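Local coordinates for protein TAF6 (Antonospora locustae, PDB 4ATG) that probably serves as a subunit of the general transcription factor TFIID, its HEAT-repeat C-terminal domain taking part in Taf6-Taf9 complex formation, at residues A[57-68]-A[100-110]. Numbering follows the deposited sequence. Where two conformers were deposited one is given.
Sequences FKEAEVLKTCIA and SIVDDDVRKMS
Val-106 turns CG1 away from its backbone N (chi1 169°) and slots as a knob into the hole made by Ala-60, Leu-63, Lys-64 and Ile-67; CG1 lies against Leu-63 CD1 at 3.8 Å, while CG2 faces Ala-60. Met-109, in the conformer given, is extended through all three torsions from chi1 -179° and reaches across to Lys-64 and Ile-67, its SD 3.7 Å from Lys-64 CG and its CG 3.8 Å from Ile-67 CG2. Ile-67 turns CD1 onto CB of Ser-110, likewise one of two conformers, whose hydroxyl is bonded to Leu-92 O in helix 85-97. Helices 60-75 and 104-121 lie side by side in the all-helical HEAT-repeat domain of TAF6, both packed on the intervening helix 85-97; segments 60-68 and 104-110 run nearly parallel, 6° apart, with axes 9.7 Å apart. On the polar side, Lys-64 NZ salt-bridges Glu-61 OE2 at 3.0 Å on the syn side, and donates to a water that in turn donates to Asp-103 OD2 and Asp-105 OD2. A methionine in place of Lys-64 would probably leave Glu-61 without its countercharge and the two aspartates with less compensation. Where the loops lead into the two helices, Lys-58, bent at its second torsion, brings NZ to Ser-100 O at 2.8 Å, tilted a little from the carbonyl plane. Ile-101 CG1 touches both Phe-57 CD1 and Leu-63 CD1.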
loop_
_atom_site.group_PDB
_atom_site.type_symbol
_atom_site.label_atom_id
_atom_site.label_comp_id
_atom_site.label_asym_id
_atom_site.label_seq_id
_atom_site.Cartn_x
_atom_site.Cartn_y
_atom_site.Cartn_z
ATOM N N PHE A 57 4.253 10.339 -7.695
ATOM C CA PHE A 57 4.721 10.613 -6.334
ATOM C C PHE A 57 4.384 11.990 -5.791
ATOM O O PHE A 57 4.200 12.132 -4.580
ATOM C CB PHE A 57 6.213 10.306 -6.179
ATOM C CG PHE A 57 6.555 8.836 -6.283
ATOM C CD1 PHE A 57 5.736 7.868 -5.700
ATOM C CD2 PHE A 57 7.720 8.420 -6.925
ATOM C CE1 PHE A 57 6.075 6.518 -5.760
ATOM C CE2 PHE A 57 8.045 7.061 -7.003
ATOM C CZ PHE A 57 7.226 6.125 -6.411
ATOM N N LYS A 58 4.262 12.989 -6.687
ATOM C CA LYS A 58 3.963 14.378 -6.324
ATOM C C LYS A 58 2.485 14.743 -6.520
ATOM O O LYS A 58 2.124 15.917 -6.381
ATOM C CB LYS A 58 4.885 15.356 -7.086
ATOM C CG LYS A 58 6.389 15.103 -6.908
ATOM C CD LYS A 58 6.875 15.339 -5.482
ATOM C CE LYS A 58 8.339 15.025 -5.341
ATOM N NZ LYS A 58 8.802 15.203 -3.941
ATOM N N GLU A 59 1.635 13.749 -6.834
ATOM C CA GLU A 59 0.197 13.955 -7.009
ATOM C C GLU A 59 -0.521 13.142 -5.937
ATOM O O GLU A 59 -0.902 12.009 -6.193
ATOM C CB GLU A 59 -0.267 13.563 -8.423
ATOM C CG GLU A 59 0.290 14.495 -9.490
ATOM C CD GLU A 59 -0.102 14.132 -10.904
ATOM O OE1 GLU A 59 -1.203 14.538 -11.342
ATOM O OE2 GLU A 59 0.698 13.443 -11.577
ATOM N N ALA A 60 -0.629 13.714 -4.724
ATOM C CA ALA A 60 -1.229 13.071 -3.544
ATOM C C ALA A 60 -2.623 12.537 -3.819
ATOM O O ALA A 60 -2.919 11.406 -3.438
ATOM C CB ALA A 60 -1.256 14.040 -2.362
ATOM N N GLU A 61 -3.467 13.326 -4.519
ATOM C CA GLU A 61 -4.829 12.893 -4.828
ATOM C C GLU A 61 -4.857 11.694 -5.783
ATOM O O GLU A 61 -5.660 10.787 -5.583
ATOM C CB GLU A 61 -5.715 14.072 -5.277
ATOM C CG GLU A 61 -5.908 15.109 -4.165
ATOM C CD GLU A 61 -6.396 14.553 -2.830
ATOM O OE1 GLU A 61 -7.459 13.890 -2.817
ATOM O OE2 GLU A 61 -5.694 14.741 -1.806
ATOM N N VAL A 62 -3.928 11.643 -6.752
ATOM C CA VAL A 62 -3.837 10.471 -7.666
ATOM C C VAL A 62 -3.395 9.254 -6.878
ATOM O O VAL A 62 -4.007 8.196 -7.012
ATOM C CB VAL A 62 -2.944 10.739 -8.913
ATOM C CG1 VAL A 62 -2.782 9.486 -9.782
ATOM C CG2 VAL A 62 -3.508 11.890 -9.748
ATOM N N LEU A 63 -2.412 9.418 -5.974
ATOM C CA LEU A 63 -1.932 8.286 -5.156
ATOM C C LEU A 63 -3.051 7.735 -4.289
ATOM O O LEU A 63 -3.209 6.515 -4.186
ATOM C CB LEU A 63 -0.742 8.701 -4.272
ATOM C CG LEU A 63 0.575 9.053 -4.997
ATOM C CD1 LEU A 63 1.604 9.507 -4.021
ATOM C CD2 LEU A 63 1.130 7.885 -5.764
ATOM N N LYS A 64 -3.863 8.630 -3.695
ATOM C CA LYS A 64 -5.002 8.197 -2.874
ATOM C C LYS A 64 -6.027 7.414 -3.680
ATOM O O LYS A 64 -6.547 6.410 -3.185
ATOM C CB LYS A 64 -5.674 9.381 -2.184
ATOM C CG LYS A 64 -4.816 9.982 -1.088
ATOM C CD LYS A 64 -5.552 11.157 -0.456
ATOM C CE LYS A 64 -4.623 12.006 0.379
ATOM N NZ LYS A 64 -5.295 13.254 0.810
ATOM N N THR A 65 -6.303 7.844 -4.925
ATOM C CA THR A 65 -7.213 7.120 -5.839
ATOM C C THR A 65 -6.654 5.739 -6.158
ATOM O O THR A 65 -7.413 4.783 -6.140
ATOM C CB THR A 65 -7.462 7.944 -7.123
ATOM O OG1 THR A 65 -8.057 9.176 -6.726
ATOM C CG2 THR A 65 -8.424 7.260 -8.097
ATOM N N CYS A 66 -5.336 5.626 -6.417
ATOM C CA CYS A 66 -4.684 4.333 -6.730
ATOM C C CYS A 66 -4.818 3.353 -5.587
ATOM O O CYS A 66 -5.176 2.200 -5.805
ATOM C CB CYS A 66 -3.229 4.552 -7.104
ATOM S SG CYS A 66 -3.015 5.385 -8.697
ATOM N N ILE A 67 -4.581 3.830 -4.362
ATOM C CA ILE A 67 -4.697 3.005 -3.151
ATOM C C ILE A 67 -6.139 2.532 -2.994
ATOM O O ILE A 67 -6.374 1.366 -2.680
ATOM C CB ILE A 67 -4.185 3.833 -1.932
ATOM C CG1 ILE A 67 -2.660 4.089 -2.058
ATOM C CG2 ILE A 67 -4.513 3.112 -0.595
ATOM C CD1 ILE A 67 -2.151 5.360 -1.189
ATOM N N ALA A 68 -7.109 3.438 -3.216
ATOM C CA ALA A 68 -8.548 3.124 -3.103
ATOM C C ALA A 68 -8.967 2.123 -4.160
ATOM O O ALA A 68 -9.778 1.262 -3.850
ATOM C CB ALA A 68 -9.382 4.399 -3.209
ATOM N N SER A 100 9.988 9.956 -2.503
ATOM C CA SER A 100 9.493 11.156 -3.185
ATOM C C SER A 100 8.104 11.632 -2.746
ATOM O O SER A 100 7.686 12.722 -3.136
ATOM C CB SER A 100 9.570 10.972 -4.702
ATOM O OG SER A 100 10.846 10.489 -5.092
ATOM N N ILE A 101 7.399 10.836 -1.924
ATOM C CA ILE A 101 6.066 11.196 -1.433
ATOM C C ILE A 101 6.171 12.276 -0.352
ATOM O O ILE A 101 6.929 12.118 0.604
ATOM C CB ILE A 101 5.290 9.932 -0.975
ATOM C CG1 ILE A 101 4.945 9.053 -2.200
ATOM C CG2 ILE A 101 4.023 10.294 -0.151
ATOM C CD1 ILE A 101 4.740 7.652 -1.888
ATOM N N VAL A 102 5.423 13.370 -0.514
ATOM C CA VAL A 102 5.468 14.487 0.428
ATOM C C VAL A 102 4.310 14.512 1.425
ATOM O O VAL A 102 4.418 15.176 2.454
ATOM C CB VAL A 102 5.730 15.874 -0.236
ATOM C CG1 VAL A 102 7.125 15.941 -0.853
ATOM C CG2 VAL A 102 4.664 16.223 -1.271
ATOM N N ASP A 103 3.225 13.760 1.145
ATOM C CA ASP A 103 2.040 13.745 1.987
ATOM C C ASP A 103 2.022 12.552 2.955
ATOM O O ASP A 103 1.976 11.413 2.507
ATOM C CB ASP A 103 0.784 13.739 1.086
ATOM C CG ASP A 103 -0.496 14.222 1.743
ATOM O OD1 ASP A 103 -0.584 14.172 2.985
ATOM O OD2 ASP A 103 -1.424 14.617 1.011
ATOM N N ASP A 104 1.996 12.820 4.280
ATOM C CA ASP A 104 1.931 11.768 5.313
ATOM C C ASP A 104 0.635 10.969 5.231
ATOM O O ASP A 104 0.626 9.798 5.592
ATOM C CB ASP A 104 2.060 12.366 6.725
ATOM C CG ASP A 104 3.468 12.758 7.122
ATOM O OD1 ASP A 104 4.428 12.340 6.426
ATOM O OD2 ASP A 104 3.618 13.434 8.149
ATOM N N ASP A 105 -0.462 11.616 4.806
ATOM C CA ASP A 105 -1.773 10.969 4.669
ATOM C C ASP A 105 -1.743 9.845 3.624
ATOM O O ASP A 105 -2.466 8.857 3.770
ATOM C CB ASP A 105 -2.847 12.002 4.295
ATOM C CG ASP A 105 -3.258 12.906 5.440
ATOM O OD1 ASP A 105 -2.940 12.572 6.608
ATOM O OD2 ASP A 105 -3.930 13.926 5.175
ATOM N N VAL A 106 -0.919 9.993 2.584
ATOM C CA VAL A 106 -0.772 8.951 1.550
ATOM C C VAL A 106 -0.118 7.725 2.183
ATOM O O VAL A 106 -0.579 6.608 1.997
ATOM C CB VAL A 106 0.036 9.451 0.318
ATOM C CG1 VAL A 106 0.403 8.291 -0.620
ATOM C CG2 VAL A 106 -0.733 10.533 -0.429
ATOM N N ARG A 107 0.955 7.951 2.931
ATOM C CA ARG A 107 1.708 6.881 3.578
ATOM C C ARG A 107 0.820 6.107 4.541
ATOM O O ARG A 107 0.832 4.879 4.530
ATOM C CB ARG A 107 2.903 7.451 4.335
ATOM C CG ARG A 107 3.893 8.182 3.438
ATOM C CD ARG A 107 5.056 8.722 4.255
ATOM N NE ARG A 107 5.959 9.528 3.430
ATOM C CZ ARG A 107 6.910 9.038 2.643
ATOM N NH1 ARG A 107 7.116 7.732 2.571
ATOM N NH2 ARG A 107 7.656 9.851 1.916
ATOM N N LYS A 108 0.059 6.822 5.360
ATOM C CA LYS A 108 -0.832 6.204 6.336
ATOM C C LYS A 108 -1.970 5.459 5.657
ATOM O O LYS A 108 -2.325 4.363 6.114
ATOM C CB LYS A 108 -1.399 7.254 7.287
ATOM C CG LYS A 108 -0.346 7.832 8.221
ATOM C CD LYS A 108 -0.969 8.943 9.045
ATOM C CE LYS A 108 -0.027 9.408 10.103
ATOM N NZ LYS A 108 -0.447 10.725 10.649
ATOM N N MET A 109 -2.563 6.053 4.590
ATOM C CA MET A 109 -3.683 5.433 3.870
ATOM C C MET A 109 -3.234 4.105 3.266
ATOM O O MET A 109 -3.936 3.108 3.391
ATOM C CB MET A 109 -4.193 6.355 2.756
ATOM C CG MET A 109 -5.359 5.774 2.009
ATOM S SD MET A 109 -5.729 6.751 0.543
ATOM C CE MET A 109 -7.139 5.899 -0.059
ATOM N N SER A 110 -2.059 4.107 2.609
ATOM C CA SER A 110 -1.519 2.875 2.017
ATOM C C SER A 110 -1.206 1.864 3.114
ATOM O O SER A 110 -1.489 0.688 2.940
ATOM C CB SER A 110 -0.262 3.151 1.208
ATOM O OG SER A 110 0.183 1.928 0.636
HETATM O O HOH W 1 3.363 13.482 -2.592
HETATM O O HOH W 2 -3.668 14.847 2.452
#